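Microcin B17-processing protein McbD (Escherichia coli str. K-12 substr. MG1655, PDB 6GRH) is necessary to process the inactive precursor of microcin B17 into the active peptide antibiotic and belongs to the YcaO family. Local coordinates at residues I103-N115 / E120-D132. The protein carries 1 engineered substitution. Sequence-based numbering, arbitrary orientation. Where two conformers were deposited one is given.
Sequences IITHKFKTVRAFN and EQQEIPAVIIALD
V111 and I124 face each other as a hydrogen-bonded antiparallel pair, V111 N reaching I124 O at 3.0 Å and I124 N returning the bond to V111 O. Both bonds run nearly along the C=O axis, while the neighbouring A113 N comes to Q122 O from above the carbonyl plane. Beta-branched residues suit these extended backbones, and here their side chains share one face of the sheet. From the CB of V111 two methyls fork: CG1, anti to the carbonyl carbon (chi1 -68°), rests on the CB of A126 at 3.8 Å, whereas CG2 meets I124 CG1 at 3.7 Å. The small A113 lets the other branch of I124 settle beside it, A113 CB to I124 CG2 4.0 Å. Y341 of strand 339-347 packs on V111, extending this apolar face.

From CB outward, E123 meets strand 108-115: CB lies 3.3 Å from V111 O, and CG stays beside that carbonyl; CD then passes the CB of T110, crossing that side chain obliquely. At the tip OE2 comes within 3.2 Å of T110 OG1 and accepts from a water, while OE1 forms a salt bridge with K74. Glutamate is long enough to pass T110 and still put OE1 on K74 in strand 73-74, itself paired with 108-115.

P125 sits opposite T110 at a non-hydrogen-bonded position, where an N-H would point away from strand 108-115, so proline fits there. One residue on, A126 N gives K109 O an almost straight bond (178° at the hydrogen). A water also donates to K109 O and accepts from V127 N, joining the turn that follows to the hairpin. Q121 reaches D37 of the neighbouring McbB chain, so this antiparallel beta hairpin of the YcaO domain also borders a subunit interface.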
loop_
_atom_site.group_PDB
_atom_site.type_symbol
_atom_site.label_atom_id
_atom_site.label_comp_id
_atom_site.label_asym_id
_atom_site.label_seq_id
_atom_site.Cartn_x
_atom_site.Cartn_y
_atom_site.Cartn_z
ATOM N N ILE E 103 -38.923 22.829 -52.880
ATOM C CA ILE E 103 -38.684 21.694 -51.978
ATOM C C ILE E 103 -38.472 20.390 -52.747
ATOM O O ILE E 103 -37.548 19.646 -52.413
ATOM C CB ILE E 103 -39.814 21.520 -50.937
ATOM C CG1 ILE E 103 -39.817 22.699 -49.965
ATOM C CG2 ILE E 103 -39.651 20.204 -50.170
ATOM C CD1 ILE E 103 -41.108 22.879 -49.207
ATOM N N ILE E 104 -39.300 20.098 -53.757
ATOM C CA ILE E 104 -39.146 18.802 -54.431
ATOM C C ILE E 104 -37.977 18.730 -55.412
ATOM O O ILE E 104 -37.562 17.623 -55.754
ATOM C CB ILE E 104 -40.452 18.226 -55.042
ATOM C CG1 ILE E 104 -40.936 19.003 -56.272
ATOM C CG2 ILE E 104 -41.532 18.108 -53.961
ATOM C CD1 ILE E 104 -42.127 18.351 -56.951
ATOM N N THR E 105 -37.422 19.870 -55.838
ATOM C CA THR E 105 -36.272 19.853 -56.755
ATOM C C THR E 105 -34.931 20.029 -56.047
ATOM O O THR E 105 -33.890 19.806 -56.659
ATOM C CB THR E 105 -36.386 20.899 -57.885
ATOM O OG1 THR E 105 -36.380 22.219 -57.335
ATOM C CG2 THR E 105 -37.665 20.694 -58.702
ATOM N N HIS E 106 -34.940 20.424 -54.778
ATOM C CA HIS E 106 -33.692 20.624 -54.054
ATOM C C HIS E 106 -33.014 19.268 -53.763
ATOM O O HIS E 106 -33.675 18.293 -53.382
ATOM C CB HIS E 106 -33.933 21.392 -52.751
ATOM C CG HIS E 106 -32.674 21.722 -52.011
ATOM N ND1 HIS E 106 -31.775 22.665 -52.464
ATOM C CD2 HIS E 106 -32.152 21.219 -50.868
ATOM C CE1 HIS E 106 -30.758 22.736 -51.622
ATOM N NE2 HIS E 106 -30.963 21.869 -50.644
ATOM N N LYS E 107 -31.699 19.228 -53.957
ATOM C CA LYS E 107 -30.897 18.053 -53.664
ATOM C C LYS E 107 -30.417 18.123 -52.206
ATOM O O LYS E 107 -29.460 18.830 -51.901
ATOM C CB LYS E 107 -29.717 17.942 -54.638
ATOM C CG LYS E 107 -30.119 17.644 -56.074
ATOM C CD LYS E 107 -28.938 17.181 -56.934
ATOM C CE LYS E 107 -29.386 16.415 -58.183
ATOM N NZ LYS E 107 -30.138 15.153 -57.868
ATOM N N PHE E 108 -31.107 17.401 -51.318
ATOM C CA PHE E 108 -30.744 17.336 -49.890
ATOM C C PHE E 108 -29.585 16.385 -49.622
ATOM O O PHE E 108 -29.488 15.309 -50.211
ATOM C CB PHE E 108 -31.927 16.863 -49.046
ATOM C CG PHE E 108 -33.027 17.863 -48.930
ATOM C CD1 PHE E 108 -34.074 17.880 -49.843
ATOM C CD2 PHE E 108 -33.009 18.803 -47.910
ATOM C CE1 PHE E 108 -35.095 18.805 -49.725
ATOM C CE2 PHE E 108 -34.028 19.739 -47.791
ATOM C CZ PHE E 108 -35.073 19.741 -48.702
ATOM N N LYS E 109 -28.726 16.773 -48.690
ATOM C CA LYS E 109 -27.734 15.851 -48.151
ATOM C C LYS E 109 -28.516 14.710 -47.470
ATOM O O LYS E 109 -29.563 14.944 -46.880
ATOM C CB LYS E 109 -26.815 16.555 -47.166
ATOM C CG LYS E 109 -25.993 17.718 -47.733
ATOM C CD LYS E 109 -24.966 17.230 -48.737
ATOM C CE LYS E 109 -24.019 18.334 -49.174
ATOM N NZ LYS E 109 -22.892 18.523 -48.216
ATOM N N THR E 110 -28.033 13.487 -47.622
ATOM C CA THR E 110 -28.728 12.290 -47.174
ATOM C C THR E 110 -28.017 11.587 -46.018
ATOM O O THR E 110 -26.798 11.679 -45.852
ATOM C CB THR E 110 -28.820 11.268 -48.315
ATOM O OG1 THR E 110 -27.507 11.015 -48.824
ATOM C CG2 THR E 110 -29.702 11.777 -49.432
ATOM N N VAL E 111 -28.810 10.898 -45.214
ATOM C CA VAL E 111 -28.325 9.907 -44.266
ATOM C C VAL E 111 -29.176 8.659 -44.363
ATOM O O VAL E 111 -30.349 8.720 -44.752
ATOM C CB VAL E 111 -28.341 10.389 -42.797
ATOM C CG1 VAL E 111 -27.320 11.491 -42.606
ATOM C CG2 VAL E 111 -29.723 10.850 -42.351
ATOM N N ARG E 112 -28.570 7.546 -43.955
ATOM C CA ARG E 112 -29.180 6.230 -44.028
ATOM C C ARG E 112 -30.344 6.137 -43.024
ATOM O O ARG E 112 -30.307 6.761 -41.963
ATOM C CB ARG E 112 -28.119 5.133 -43.795
ATOM C CG ARG E 112 -27.661 5.011 -42.339
ATOM C CD ARG E 112 -26.473 4.085 -42.171
ATOM N NE ARG E 112 -25.224 4.677 -42.609
ATOM C CZ ARG E 112 -24.533 5.598 -41.932
ATOM N NH1 ARG E 112 -24.964 6.110 -40.774
ATOM N NH2 ARG E 112 -23.398 6.049 -42.446
ATOM N N ALA E 113 -31.382 5.386 -43.383
ATOM C CA ALA E 113 -32.483 5.117 -42.469
ATOM C C ALA E 113 -33.238 3.874 -42.894
ATOM O O ALA E 113 -33.086 3.395 -44.029
ATOM C CB ALA E 113 -33.421 6.313 -42.400
ATOM N N PHE E 114 -34.057 3.348 -42.002
ATOM C CA PHE E 114 -35.058 2.368 -42.411
ATOM C C PHE E 114 -36.410 2.699 -41.821
ATOM O O PHE E 114 -36.492 3.336 -40.774
ATOM C CB PHE E 114 -34.618 0.935 -42.066
ATOM C CG PHE E 114 -34.361 0.683 -40.601
ATOM C CD1 PHE E 114 -35.406 0.292 -39.744
ATOM C CD2 PHE E 114 -33.076 0.756 -40.083
ATOM C CE1 PHE E 114 -35.164 0.027 -38.398
ATOM C CE2 PHE E 114 -32.837 0.498 -38.741
ATOM C CZ PHE E 114 -33.884 0.119 -37.901
ATOM N N ASN E 115 -37.469 2.281 -42.508
ATOM C CA ASN E 115 -38.832 2.475 -42.025
ATOM C C ASN E 115 -39.045 1.603 -40.782
ATOM O O ASN E 115 -38.781 0.399 -40.798
ATOM C CB ASN E 115 -39.842 2.135 -43.142
ATOM C CG ASN E 115 -41.299 2.317 -42.714
ATOM O OD1 ASN E 115 -41.863 1.495 -41.982
ATOM N ND2 ASN E 115 -41.922 3.381 -43.197
ATOM N N GLU E 120 -37.928 -1.227 -44.550
ATOM C CA GLU E 120 -37.510 -0.827 -45.887
ATOM C C GLU E 120 -36.406 0.237 -45.767
ATOM O O GLU E 120 -36.580 1.274 -45.123
ATOM C CB GLU E 120 -38.699 -0.293 -46.707
ATOM C CG GLU E 120 -38.300 0.388 -48.014
ATOM C CD GLU E 120 -39.467 0.701 -48.942
ATOM O OE1 GLU E 120 -40.639 0.705 -48.507
ATOM O OE2 GLU E 120 -39.204 0.959 -50.130
ATOM N N GLN E 121 -35.277 -0.049 -46.396
ATOM C CA GLN E 121 -34.137 0.838 -46.366
ATOM C C GLN E 121 -34.365 2.034 -47.269
ATOM O O GLN E 121 -34.934 1.911 -48.342
ATOM C CB GLN E 121 -32.885 0.104 -46.807
ATOM C CG GLN E 121 -32.515 -1.041 -45.879
ATOM C CD GLN E 121 -31.160 -1.606 -46.216
ATOM O OE1 GLN E 121 -30.153 -0.937 -46.028
ATOM N NE2 GLN E 121 -31.127 -2.835 -46.734
ATOM N N GLN E 122 -33.915 3.195 -46.808
ATOM C CA GLN E 122 -34.016 4.426 -47.585
ATOM C C GLN E 122 -33.022 5.463 -47.045
ATOM O O GLN E 122 -32.109 5.123 -46.292
ATOM C CB GLN E 122 -35.458 4.944 -47.544
ATOM C CG GLN E 122 -35.946 5.327 -46.172
ATOM C CD GLN E 122 -37.210 6.148 -46.240
ATOM O OE1 GLN E 122 -38.279 5.618 -46.517
ATOM N NE2 GLN E 122 -37.094 7.457 -45.998
ATOM N N GLU E 123 -33.182 6.710 -47.459
ATOM C CA GLU E 123 -32.490 7.817 -46.856
ATOM C C GLU E 123 -33.475 8.893 -46.429
ATOM O O GLU E 123 -34.610 8.954 -46.911
ATOM C CB GLU E 123 -31.440 8.371 -47.821
ATOM C CG GLU E 123 -30.258 7.442 -48.011
ATOM C CD GLU E 123 -29.387 7.806 -49.190
ATOM O OE1 GLU E 123 -29.919 8.009 -50.297
ATOM O OE2 GLU E 123 -28.156 7.870 -49.017
ATOM N N ILE E 124 -33.033 9.723 -45.500
ATOM C CA ILE E 124 -33.788 10.880 -45.076
ATOM C C ILE E 124 -32.852 12.089 -45.109
ATOM O O ILE E 124 -31.624 11.914 -45.225
ATOM C CB ILE E 124 -34.437 10.668 -43.697
ATOM C CG1 ILE E 124 -33.391 10.394 -42.614
ATOM C CG2 ILE E 124 -35.453 9.523 -43.769
ATOM C CD1 ILE E 124 -34.000 10.278 -41.230
ATOM N N PRO E 125 -33.419 13.315 -45.054
ATOM C CA PRO E 125 -32.556 14.492 -45.099
ATOM C C PRO E 125 -31.655 14.612 -43.896
ATOM O O PRO E 125 -32.122 14.552 -42.759
ATOM C CB PRO E 125 -33.546 15.655 -45.142
ATOM C CG PRO E 125 -34.725 15.081 -45.827
ATOM C CD PRO E 125 -34.835 13.699 -45.247
ATOM N N ALA E 126 -30.369 14.798 -44.174
ATOM C CA ALA E 126 -29.356 14.956 -43.146
ATOM C C ALA E 126 -29.579 16.202 -42.288
ATOM O O ALA E 126 -29.228 16.198 -41.086
ATOM C CB ALA E 126 -27.975 15.007 -43.784
ATOM N N VAL E 127 -30.172 17.245 -42.881
ATOM C CA VAL E 127 -30.417 18.503 -42.171
ATOM C C VAL E 127 -31.273 18.337 -40.892
ATOM O O VAL E 127 -31.168 19.128 -39.951
ATOM C CB VAL E 127 -31.041 19.545 -43.110
ATOM C CG1 VAL E 127 -32.509 19.219 -43.409
ATOM C CG2 VAL E 127 -30.873 20.955 -42.551
ATOM N N ILE E 128 -32.118 17.313 -40.870
ATOM C CA ILE E 128 -32.936 17.021 -39.693
ATOM C C ILE E 128 -32.115 16.406 -38.529
ATOM O O ILE E 128 -32.453 16.603 -37.366
ATOM C CB ILE E 128 -34.134 16.115 -40.073
ATOM C CG1 ILE E 128 -34.968 16.820 -41.149
ATOM C CG2 ILE E 128 -35.011 15.820 -38.857
ATOM C CD1 ILE E 128 -35.961 15.923 -41.841
ATOM N N ILE E 129 -31.040 15.700 -38.865
ATOM C CA ILE E 129 -30.301 14.865 -37.924
ATOM C C ILE E 129 -29.035 15.501 -37.359
ATOM O O ILE E 129 -28.762 15.385 -36.168
ATOM C CB ILE E 129 -29.980 13.519 -38.595
ATOM C CG1 ILE E 129 -31.045 12.522 -38.159
ATOM C CG2 ILE E 129 -28.595 13.025 -38.220
ATOM C CD1 ILE E 129 -31.661 11.722 -39.279
ATOM N N ALA E 130 -28.273 16.174 -38.213
ATOM C CA ALA E 130 -27.005 16.780 -37.814
ATOM C C ALA E 130 -27.249 18.097 -37.044
ATOM O O ALA E 130 -27.976 18.946 -37.523
ATOM C CB ALA E 130 -26.178 17.037 -39.064
ATOM N N LEU E 131 -26.650 18.263 -35.868
ATOM C CA LEU E 131 -26.913 19.470 -35.080
ATOM C C LEU E 131 -25.956 20.622 -35.411
ATOM O O LEU E 131 -26.313 21.797 -35.218
ATOM C CB LEU E 131 -26.974 19.140 -33.591
ATOM C CG LEU E 131 -28.366 18.616 -33.193
ATOM C CD1 LEU E 131 -29.281 18.408 -34.388
ATOM C CD2 LEU E 131 -28.237 17.329 -32.416
ATOM N N ASP E 132 -24.801 20.308 -36.000
ATOM C CA ASP E 132 -23.848 21.354 -36.411
ATOM C C ASP E 132 -24.333 22.101 -37.668
ATOM O O ASP E 132 -25.231 21.632 -38.363
ATOM C CB ASP E 132 -22.484 20.735 -36.696
ATOM C CG ASP E 132 -22.483 19.915 -37.966
ATOM O OD1 ASP E 132 -23.069 18.805 -37.964
ATOM O OD2 ASP E 132 -21.939 20.397 -38.986
HETATM O O HOH W 1 -30.551 17.383 -45.697
HETATM O O HOH W 2 -26.759 8.598 -46.841
HETATM O O HOH W 3 -30.395 1.398 -44.616
#